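ParM protein (Staphylococcus aureus, PDB 3JS6) probably assembles into dynamic actin-like filaments that segregate plasmid DNA to daughter cells at division. Local coordinates at residues I143-G147 and I148-I152; G175-K179 and A180-G184; I294-G298 and G299-I303. All coordinates share one frame; numbering follows the deposited sequence.

Interaction 1. Residues I143-G147 and I148-I152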
ATOM      1  N   ILE A 143     -18.496  14.470  -0.077  1.00 19.67           N
ATOM      2  CA  ILE A 143     -18.611  13.128  -0.622  1.00 17.36           C
ATOM      3  C   ILE A 143     -19.793  12.460   0.055  1.00 18.68           C
ATOM      4  O   ILE A 143     -19.941  12.505   1.276  1.00 22.28           O
ATOM      5  CB  ILE A 143     -17.340  12.281  -0.370  1.00 19.00           C
ATOM      6  CG1 ILE A 143     -16.143  12.916  -1.077  1.00 18.03           C
ATOM      7  CG2 ILE A 143     -17.562  10.834  -0.862  1.00 19.23           C
ATOM      8  CD1 ILE A 143     -14.865  12.187  -0.797  1.00 20.02           C
ATOM      9  N   GLU A 144     -20.637  11.838  -0.752  1.00 17.54           N
ATOM     10  CA  GLU A 144     -21.799  11.137  -0.241  1.00 22.89           C
ATOM     11  C   GLU A 144     -21.475   9.654  -0.439  1.00 25.21           C
ATOM     12  O   GLU A 144     -21.287   9.206  -1.582  1.00 22.61           O
ATOM     13  CB  GLU A 144     -23.027  11.532  -1.068  1.00 26.72           C
ATOM     14  CG  GLU A 144     -24.353  11.211  -0.430  1.00 36.65           C
ATOM     15  CD  GLU A 144     -25.488  11.265  -1.425  1.00 47.41           C
ATOM     16  OE1 GLU A 144     -25.823  10.212  -2.020  1.00 45.20           O
ATOM     17  OE2 GLU A 144     -26.036  12.364  -1.622  1.00 47.46           O
ATOM     18  N   ILE A 145     -21.401   8.906   0.663  1.00 20.54           N
ATOM     19  CA  ILE A 145     -21.089   7.479   0.601  1.00 23.69           C
ATOM     20  C   ILE A 145     -22.366   6.737   0.951  1.00 25.42           C
ATOM     21  O   ILE A 145     -22.916   6.929   2.046  1.00 19.92           O
ATOM     22  CB  ILE A 145     -19.979   7.068   1.609  1.00 21.19           C
ATOM     23  CG1 ILE A 145     -18.733   7.926   1.406  1.00 21.85           C
ATOM     24  CG2 ILE A 145     -19.592   5.588   1.374  1.00 20.34           C
ATOM     25  CD1 ILE A 145     -18.687   9.197   2.256  1.00 25.40           C
ATOM     26  N   ASP A 146     -22.848   5.926   0.015  1.00 21.34           N
ATOM     27  CA  ASP A 146     -24.088   5.183   0.217  1.00 25.81           C
ATOM     28  C   ASP A 146     -25.178   6.112   0.779  1.00 30.20           C
ATOM     29  O   ASP A 146     -25.860   5.787   1.760  1.00 24.99           O
ATOM     30  CB  ASP A 146     -23.819   4.004   1.162  1.00 25.64           C
ATOM     31  CG  ASP A 146     -22.906   2.962   0.536  1.00 29.03           C
ATOM     32  OD1 ASP A 146     -22.153   2.299   1.278  1.00 35.83           O
ATOM     33  OD2 ASP A 146     -22.946   2.806  -0.708  1.00 25.88           O
ATOM     34  N   GLY A 147     -25.314   7.283   0.154  1.00 33.16           N
ATOM     35  CA  GLY A 147     -26.312   8.261   0.567  1.00 30.95           C
ATOM     36  C   GLY A 147     -25.998   9.148   1.772  1.00 33.85           C
ATOM     37  O   GLY A 147     -26.757  10.054   2.069  1.00 35.21           O
ATOM     38  N   ILE A 148     -24.891   8.912   2.465  1.00 30.23           N
ATOM     39  CA  ILE A 148     -24.550   9.715   3.640  1.00 31.03           C
ATOM     40  C   ILE A 148     -23.519  10.800   3.300  1.00 30.24           C
ATOM     41  O   ILE A 148     -22.383  10.497   2.960  1.00 21.83           O
ATOM     42  CB  ILE A 148     -23.975   8.823   4.772  1.00 29.76           C
ATOM     43  CG1 ILE A 148     -24.958   7.697   5.122  1.00 31.81           C
ATOM     44  CG2 ILE A 148     -23.659   9.666   5.991  1.00 29.40           C
ATOM     45  CD1 ILE A 148     -26.304   8.186   5.666  1.00 36.27           C
ATOM     46  N   ALA A 149     -23.919  12.066   3.415  1.00 29.49           N
ATOM     47  CA  ALA A 149     -23.048  13.197   3.100  1.00 31.02           C
ATOM     48  C   ALA A 149     -21.991  13.487   4.160  1.00 32.04           C
ATOM     49  O   ALA A 149     -22.301  13.602   5.344  1.00 28.29           O
ATOM     50  CB  ALA A 149     -23.899  14.473   2.871  1.00 24.40           C
ATOM     51  N   LYS A 150     -20.741  13.583   3.727  1.00 29.96           N
ATOM     52  CA  LYS A 150     -19.639  13.920   4.630  1.00 25.69           C
ATOM     53  C   LYS A 150     -18.950  15.100   3.998  1.00 28.37           C
ATOM     54  O   LYS A 150     -18.679  15.085   2.789  1.00 22.02           O
ATOM     55  CB  LYS A 150     -18.616  12.782   4.752  1.00 29.33           C
ATOM     56  CG  LYS A 150     -19.105  11.551   5.506  1.00 24.58           C
ATOM     57  CD  LYS A 150     -19.510  11.879   6.926  1.00 26.04           C
ATOM     58  CE  LYS A 150     -19.998  10.631   7.639  1.00 30.05           C
ATOM     59  NZ  LYS A 150     -20.452  10.904   9.029  1.00 31.30           N
ATOM     60  N   THR A 151     -18.687  16.121   4.808  1.00 27.34           N
ATOM     61  CA  THR A 151     -17.972  17.302   4.369  1.00 22.93           C
ATOM     62  C   THR A 151     -16.557  17.033   4.837  1.00 23.60           C
ATOM     63  O   THR A 151     -16.324  16.882   6.038  1.00 25.10           O
ATOM     64  CB  THR A 151     -18.481  18.572   5.084  1.00 28.65           C
ATOM     65  OG1 THR A 151     -19.825  18.841   4.679  1.00 31.60           O
ATOM     66  CG2 THR A 151     -17.599  19.761   4.751  1.00 30.29           C
ATOM     67  N   ILE A 152     -15.608  16.987   3.909  1.00 20.05           N
ATOM     68  CA  ILE A 152     -14.233  16.681   4.281  1.00 21.00           C
ATOM     69  C   ILE A 152     -13.269  17.832   4.076  1.00 19.15           C
ATOM     70  O   ILE A 152     -13.061  18.285   2.944  1.00 27.68           O
ATOM     71  CB  ILE A 152     -13.715  15.470   3.474  1.00 25.76           C
ATOM     72  CG1 ILE A 152     -14.561  14.240   3.823  1.00 25.46           C
ATOM     73  CG2 ILE A 152     -12.230  15.226   3.766  1.00 26.42           C
ATOM     74  CD1 ILE A 152     -15.030  13.461   2.629  1.00 26.27           C
TER

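Interaction 2. Residues G175-K179 and A180-G184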
ATOM      1  N   GLY A 175       5.764   9.080  18.514  1.00 33.09           N
ATOM      2  CA  GLY A 175       6.267  10.204  17.742  1.00 27.59           C
ATOM      3  C   GLY A 175       7.774  10.345  17.563  1.00 29.47           C
ATOM      4  O   GLY A 175       8.242  11.339  17.010  1.00 34.22           O
ATOM      5  N   LYS A 176       8.540   9.365  18.022  1.00 25.34           N
ATOM      6  CA  LYS A 176       9.985   9.410  17.874  1.00 28.72           C
ATOM      7  C   LYS A 176      10.568   8.146  17.278  1.00 28.74           C
ATOM      8  O   LYS A 176      10.174   7.038  17.647  1.00 28.60           O
ATOM      9  CB  LYS A 176      10.663   9.690  19.214  1.00 31.94           C
ATOM     10  CG  LYS A 176       9.985   9.105  20.419  1.00 45.34           C
ATOM     11  CD  LYS A 176      10.833   9.358  21.671  1.00 52.20           C
ATOM     12  CE  LYS A 176      11.231  10.827  21.809  1.00 50.25           C
ATOM     13  NZ  LYS A 176      10.074  11.721  22.107  1.00 56.07           N
ATOM     14  N   VAL A 177      11.498   8.319  16.344  1.00 26.19           N
ATOM     15  CA  VAL A 177      12.147   7.183  15.712  1.00 30.14           C
ATOM     16  C   VAL A 177      13.083   6.575  16.754  1.00 33.19           C
ATOM     17  O   VAL A 177      13.586   7.301  17.616  1.00 34.27           O
ATOM     18  CB  VAL A 177      12.972   7.633  14.503  1.00 30.82           C
ATOM     19  CG1 VAL A 177      12.059   8.270  13.462  1.00 35.65           C
ATOM     20  CG2 VAL A 177      14.027   8.625  14.946  1.00 38.08           C
ATOM     21  N   PHE A 178      13.319   5.264  16.688  1.00 27.06           N
ATOM     22  CA  PHE A 178      14.208   4.616  17.655  1.00 22.36           C
ATOM     23  C   PHE A 178      15.598   5.220  17.513  1.00 26.53           C
ATOM     24  O   PHE A 178      16.036   5.539  16.415  1.00 24.56           O
ATOM     25  CB  PHE A 178      14.280   3.099  17.422  1.00 28.21           C
ATOM     26  CG  PHE A 178      12.980   2.362  17.673  1.00 31.27           C
ATOM     27  CD1 PHE A 178      11.933   2.955  18.391  1.00 30.05           C
ATOM     28  CD2 PHE A 178      12.811   1.059  17.206  1.00 31.07           C
ATOM     29  CE1 PHE A 178      10.738   2.257  18.630  1.00 38.07           C
ATOM     30  CE2 PHE A 178      11.621   0.351  17.439  1.00 32.94           C
ATOM     31  CZ  PHE A 178      10.583   0.948  18.150  1.00 33.48           C
ATOM     32  N   LYS A 179      16.291   5.397  18.627  1.00 32.26           N
ATOM     33  CA  LYS A 179      17.630   5.960  18.563  1.00 38.30           C
ATOM     34  C   LYS A 179      18.501   5.235  17.542  1.00 36.71           C
ATOM     35  O   LYS A 179      19.151   5.874  16.717  1.00 39.48           O
ATOM     36  CB  LYS A 179      18.276   5.924  19.941  1.00 39.84           C
ATOM     37  CG  LYS A 179      17.398   6.567  21.017  1.00 44.54           C
ATOM     38  CD  LYS A 179      18.097   6.628  22.382  1.00 54.41           C
ATOM     39  CE  LYS A 179      17.100   6.772  23.528  1.00 55.31           C
ATOM     40  NZ  LYS A 179      16.396   5.472  23.793  1.00 60.64           N
ATOM     41  N   ALA A 180      18.504   3.907  17.570  1.00 33.49           N
ATOM     42  CA  ALA A 180      19.325   3.161  16.632  1.00 32.94           C
ATOM     43  C   ALA A 180      19.062   3.524  15.168  1.00 35.45           C
ATOM     44  O   ALA A 180      19.982   3.524  14.348  1.00 32.26           O
ATOM     45  CB  ALA A 180      19.116   1.669  16.828  1.00 38.34           C
ATOM     46  N   PHE A 181      17.811   3.840  14.847  1.00 36.46           N
ATOM     47  CA  PHE A 181      17.438   4.163  13.475  1.00 35.97           C
ATOM     48  C   PHE A 181      18.071   5.451  12.956  1.00 32.14           C
ATOM     49  O   PHE A 181      18.371   5.556  11.772  1.00 32.96           O
ATOM     50  CB  PHE A 181      15.906   4.248  13.363  1.00 34.43           C
ATOM     51  CG  PHE A 181      15.407   4.464  11.962  1.00 30.88           C
ATOM     52  CD1 PHE A 181      15.645   3.527  10.971  1.00 36.61           C
ATOM     53  CD2 PHE A 181      14.703   5.622  11.634  1.00 37.26           C
ATOM     54  CE1 PHE A 181      15.190   3.732   9.661  1.00 44.04           C
ATOM     55  CE2 PHE A 181      14.242   5.839  10.335  1.00 39.14           C
ATOM     56  CZ  PHE A 181      14.487   4.889   9.345  1.00 37.28           C
ATOM     57  N   THR A 182      18.285   6.418  13.840  1.00 32.77           N
ATOM     58  CA  THR A 182      18.863   7.697  13.429  1.00 35.20           C
ATOM     59  C   THR A 182      20.272   7.568  12.860  1.00 35.85           C
ATOM     60  O   THR A 182      20.685   8.378  12.023  1.00 32.81           O
ATOM     61  CB  THR A 182      18.896   8.713  14.603  1.00 35.97           C
ATOM     62  OG1 THR A 182      19.783   8.245  15.623  1.00 36.45           O
ATOM     63  CG2 THR A 182      17.514   8.880  15.201  1.00 40.52           C
ATOM     64  N   GLU A 183      21.034   6.586  13.309  1.00 29.07           N
ATOM     65  CA  GLU A 183      22.380   6.411  12.786  1.00 40.07           C
ATOM     66  C   GLU A 183      22.653   4.960  12.411  1.00 35.80           C
ATOM     67  O   GLU A 183      23.760   4.469  12.581  1.00 34.74           O
ATOM     68  CB  GLU A 183      23.417   6.897  13.800  1.00 47.89           C
ATOM     69  CG  GLU A 183      22.892   7.002  15.223  1.00 59.56           C
ATOM     70  CD  GLU A 183      23.953   7.463  16.203  1.00 61.21           C
ATOM     71  OE1 GLU A 183      24.254   8.674  16.227  1.00 66.10           O
ATOM     72  OE2 GLU A 183      24.483   6.612  16.948  1.00 65.90           O
ATOM     73  N   GLY A 184      21.659   4.266  11.874  1.00 31.22           N
ATOM     74  CA  GLY A 184      21.865   2.887  11.496  1.00 24.60           C
ATOM     75  C   GLY A 184      21.672   2.661  10.024  1.00 26.56           C
ATOM     76  O   GLY A 184      21.334   3.581   9.286  1.00 26.94           O
TER

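Interaction 3. Residues I294-G298 and G299-I303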
ATOM      1  N   ILE A 294      16.944  -5.906   8.240  1.00 21.69           N
ATOM      2  CA  ILE A 294      16.393  -6.001   6.910  1.00 21.72           C
ATOM      3  C   ILE A 294      14.949  -6.344   7.199  1.00 20.02           C
ATOM      4  O   ILE A 294      14.650  -7.395   7.792  1.00 23.34           O
ATOM      5  CB  ILE A 294      17.053  -7.145   6.097  1.00 24.12           C
ATOM      6  CG1 ILE A 294      18.524  -6.813   5.817  1.00 27.69           C
ATOM      7  CG2 ILE A 294      16.279  -7.366   4.834  1.00 24.78           C
ATOM      8  CD1 ILE A 294      19.335  -8.002   5.262  1.00 29.14           C
ATOM      9  N   ILE A 295      14.047  -5.452   6.820  1.00 17.95           N
ATOM     10  CA  ILE A 295      12.628  -5.664   7.040  1.00 15.53           C
ATOM     11  C   ILE A 295      12.139  -6.393   5.797  1.00 25.20           C
ATOM     12  O   ILE A 295      12.375  -5.949   4.661  1.00 24.71           O
ATOM     13  CB  ILE A 295      11.892  -4.298   7.196  1.00 16.34           C
ATOM     14  CG1 ILE A 295      12.230  -3.660   8.550  1.00 27.52           C
ATOM     15  CG2 ILE A 295      10.410  -4.486   7.180  1.00 18.15           C
ATOM     16  CD1 ILE A 295      13.463  -2.882   8.594  1.00 32.28           C
ATOM     17  N   VAL A 296      11.486  -7.528   6.010  1.00 20.08           N
ATOM     18  CA  VAL A 296      10.984  -8.341   4.905  1.00 19.92           C
ATOM     19  C   VAL A 296       9.531  -7.997   4.779  1.00 21.61           C
ATOM     20  O   VAL A 296       8.776  -8.192   5.722  1.00 19.92           O
ATOM     21  CB  VAL A 296      11.145  -9.829   5.238  1.00 23.82           C
ATOM     22  CG1 VAL A 296      10.732 -10.695   4.056  1.00 21.87           C
ATOM     23  CG2 VAL A 296      12.596 -10.084   5.635  1.00 27.62           C
ATOM     24  N   THR A 297       9.127  -7.479   3.621  1.00 15.28           N
ATOM     25  CA  THR A 297       7.732  -7.079   3.429  1.00 18.50           C
ATOM     26  C   THR A 297       7.205  -7.529   2.046  1.00 26.30           C
ATOM     27  O   THR A 297       7.903  -8.232   1.313  1.00 25.81           O
ATOM     28  CB  THR A 297       7.612  -5.534   3.610  1.00 22.30           C
ATOM     29  OG1 THR A 297       6.243  -5.166   3.746  1.00 20.50           O
ATOM     30  CG2 THR A 297       8.229  -4.789   2.427  1.00 19.02           C
ATOM     31  N   GLY A 298       5.980  -7.151   1.703  1.00 21.79           N
ATOM     32  CA  GLY A 298       5.430  -7.559   0.413  1.00 25.64           C
ATOM     33  C   GLY A 298       4.603  -8.829   0.516  1.00 24.76           C
ATOM     34  O   GLY A 298       4.678  -9.546   1.513  1.00 22.98           O
ATOM     35  N   GLY A 299       3.809  -9.113  -0.516  1.00 31.12           N
ATOM     36  CA  GLY A 299       2.978 -10.306  -0.496  1.00 31.08           C
ATOM     37  C   GLY A 299       3.786 -11.576  -0.305  1.00 34.57           C
ATOM     38  O   GLY A 299       3.283 -12.587   0.195  1.00 37.10           O
ATOM     39  N   GLY A 300       5.047 -11.536  -0.695  1.00 26.17           N
ATOM     40  CA  GLY A 300       5.877 -12.714  -0.546  1.00 26.07           C
ATOM     41  C   GLY A 300       6.564 -12.864   0.799  1.00 29.27           C
ATOM     42  O   GLY A 300       7.160 -13.902   1.069  1.00 22.61           O
ATOM     43  N   ALA A 301       6.489 -11.841   1.652  1.00 26.55           N
ATOM     44  CA  ALA A 301       7.157 -11.900   2.941  1.00 25.07           C
ATOM     45  C   ALA A 301       6.819 -13.155   3.737  1.00 23.50           C
ATOM     46  O   ALA A 301       7.711 -13.820   4.233  1.00 27.33           O
ATOM     47  CB  ALA A 301       6.839 -10.657   3.783  1.00 16.03           C
ATOM     48  N   ASN A 302       5.540 -13.448   3.874  1.00 27.32           N
ATOM     49  CA  ASN A 302       5.120 -14.633   4.617  1.00 39.41           C
ATOM     50  C   ASN A 302       5.688 -15.933   4.068  1.00 40.07           C
ATOM     51  O   ASN A 302       5.948 -16.884   4.814  1.00 36.08           O
ATOM     52  CB  ASN A 302       3.600 -14.744   4.638  1.00 43.16           C
ATOM     53  CG  ASN A 302       2.978 -13.939   5.753  1.00 53.78           C
ATOM     54  OD1 ASN A 302       3.308 -14.131   6.923  1.00 56.64           O
ATOM     55  ND2 ASN A 302       2.071 -13.036   5.400  1.00 52.73           N
ATOM     56  N   ILE A 303       5.886 -15.970   2.761  1.00 33.20           N
ATOM     57  CA  ILE A 303       6.380 -17.168   2.113  1.00 35.78           C
ATOM     58  C   ILE A 303       7.861 -17.402   2.370  1.00 36.59           C
ATOM     59  O   ILE A 303       8.270 -18.530   2.626  1.00 35.95           O
ATOM     60  CB  ILE A 303       6.140 -17.088   0.582  1.00 38.54           C
ATOM     61  CG1 ILE A 303       4.683 -16.710   0.305  1.00 44.14           C
ATOM     62  CG2 ILE A 303       6.479 -18.415  -0.076  1.00 43.31           C
ATOM     63  CD1 ILE A 303       4.435 -16.265  -1.112  1.00 50.43           C
TER
HETATM   64  O   HOH W   1       3.434 -11.310   3.140  1.00 36.57           O

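Interaction 1. Residues I143-G147 and I148-I152
Ile148 leaves a type I' turn that starts at Ile145 and carries Asp146 and Gly147 at its corners. Its N gives a hydrogen bond of 2.8 Å to Ile145 O, and its O takes one of 3.0 Å from Ile145 N. Both donors stand above the plane of the accepting carbonyl, the first by 57°. Ile148 CB also leans on Ile145 O at 3.5 Å, and a CA-H...O contact of 3.3 Å joins Glu144 CA to Ile148 O. Ala149 comes next, opposite Glu144 in a non-hydrogen-bonded pair, and these two side chains lie on the face opposite to that of Ile143, Ile145, Ile148 and Lys150. Lys150 pairs with Ile143 by two backbone bonds; the one from Ile143 N to Lys150 O, 2.9 Å, is almost straight at 171°. Lys150 CG, set beside the backbone N by chi1 of -70°, lies against Ile145 CD1 at 4.0 Å, the side chains crossing at about a right angle, while NZ goes on to Val107 O and Glu109 O. Ile152 brings CD1 to Ile143 CD1, 3.7 Å away. Around the hairpin, strand 52-56 pairs with strand 141-145 and strand 111-120 with strand 148-161. Asp146 OD1 makes a salt bridge to Arg105 and a hydrogen bond to Ser52 OG, OD2 accepts from Glu53 N, and helix 90-104 touches Ile143 and Ile152.

Interaction 2. Residues G175-K179 and A180-G184
Phe178 O and Lys179 O are the two carbonyls on which the chain turns as it passes from the short strand 176-177 into a weakly bonded helical turn. Phe181 N reaches Phe178 O at 2.9 Å, but the bond is bent and weak. One residue on, Thr182 N reaches Lys179 O at 3.1 Å from above the carbonyl plane, 54° out of it. A further weak bond from Glu183 N to Ala180 O continues the same three-residue spacing.

Lys179 O has a second and shorter partner in the Thr182 side chain. The hydroxyl OG1 donates to it at 2.7 Å and lies in the carbonyl plane, so the same oxygen is gripped from two directions by one residue. The torsion responsible is chi1 of 65°, which sets OG1 between the backbone N and the carbonyl carbon, where it folds back over the turn.

The same rotation leaves Thr182 CG2 facing Val177, whose CG2 is 3.5 Å from it, the two side chains crossing obliquely. Val177 serves Phe181 as well: its CB meets CD2 of that ring at 3.9 Å, at the edge and near the ring plane. With CG anti to the backbone N (chi1 -175°), the Phe181 ring turns this CD2 edge to Val177. Phe181 CB passes 3.3 Å from Phe178 O. Beyond the turn, the buried ring packs on Met164 and Leu167 of helix 162-169 and makes an edge-to-face contact with Tyr186.

Consecutive bonds from each N to the carbonyl three residues back resemble a 3-10 turn. This short, weakly bonded helical turn links the small hairpin of strands 172-173 and 176-177 to strand 185-191, at the surface of the protein.

Interaction 3. Residues I294-G298 and G299-I303
Gly298 and Ala301 form the direct polar link between strand 293-297 and the helix that follows. Ala301 N donates to Gly298 O at 2.9 Å, with an N-H...O angle of 160°, and so closes a type I turn through Gly299 and Gly300. A water adds a second tie: it donates to the same Gly298 O at 2.7 Å and accepts from Asn302 N at 3.1 Å. The Gly298 carbonyl, just past the end of the strand, is thereby held by a backbone amide and by a water, and that water also occupies an amide in the first turn of the helix.

The apolar part is small and centres on the Ala301 methyl. Val296 CG1 lies 3.9 Å from Ala301 CB, a contact set up by a chi1 of -175° that places CG1 anti to the backbone N of Val296. The methyl also sits over the backbone of the bend, with CB 3.6 Å from Thr297 C and 3.3 Å from Gly298 O. On the strand side, Val296 reaches Phe191 of the adjoining strand 185-191.

As for backbone conformation, the chain leaves the sheet at Gly298, where phi is positive (94°) and psi extended; a side chain at these angles would be jammed against Thr297 O, so the bend suits glycine.

This bend is the strand-to-helix corner of the beta-alpha-beta unit formed by strand 293-297, helix 301-311 and strand 316-317. A run of three glycines between a hydrophobic strand and a helix matches the adenosine motif of actin-like ATPases, and in relatives this loop lies against the bound nucleotide; here the protein is in the apo state.

Along the chain the three contacts come in series, from interaction 1 to interaction 3. Interaction 1 belongs to the mixed sheet of the N-terminal actin-like domain, and interaction 3 to the five-stranded sheet of the C-terminal part; their centres lie 36 Å apart on opposite sides of the chain's centre. Interaction 2 is 40 Å from interaction 1 but only 22 Å from interaction 3, centre to centre, and comes to about 7 Å from the latter at the nearest atoms. It leads into strand 185-191, which pairs in parallel with strand 293-297 of interaction 3. The set thus samples both halves of an actin-like fold and the chain entering the second.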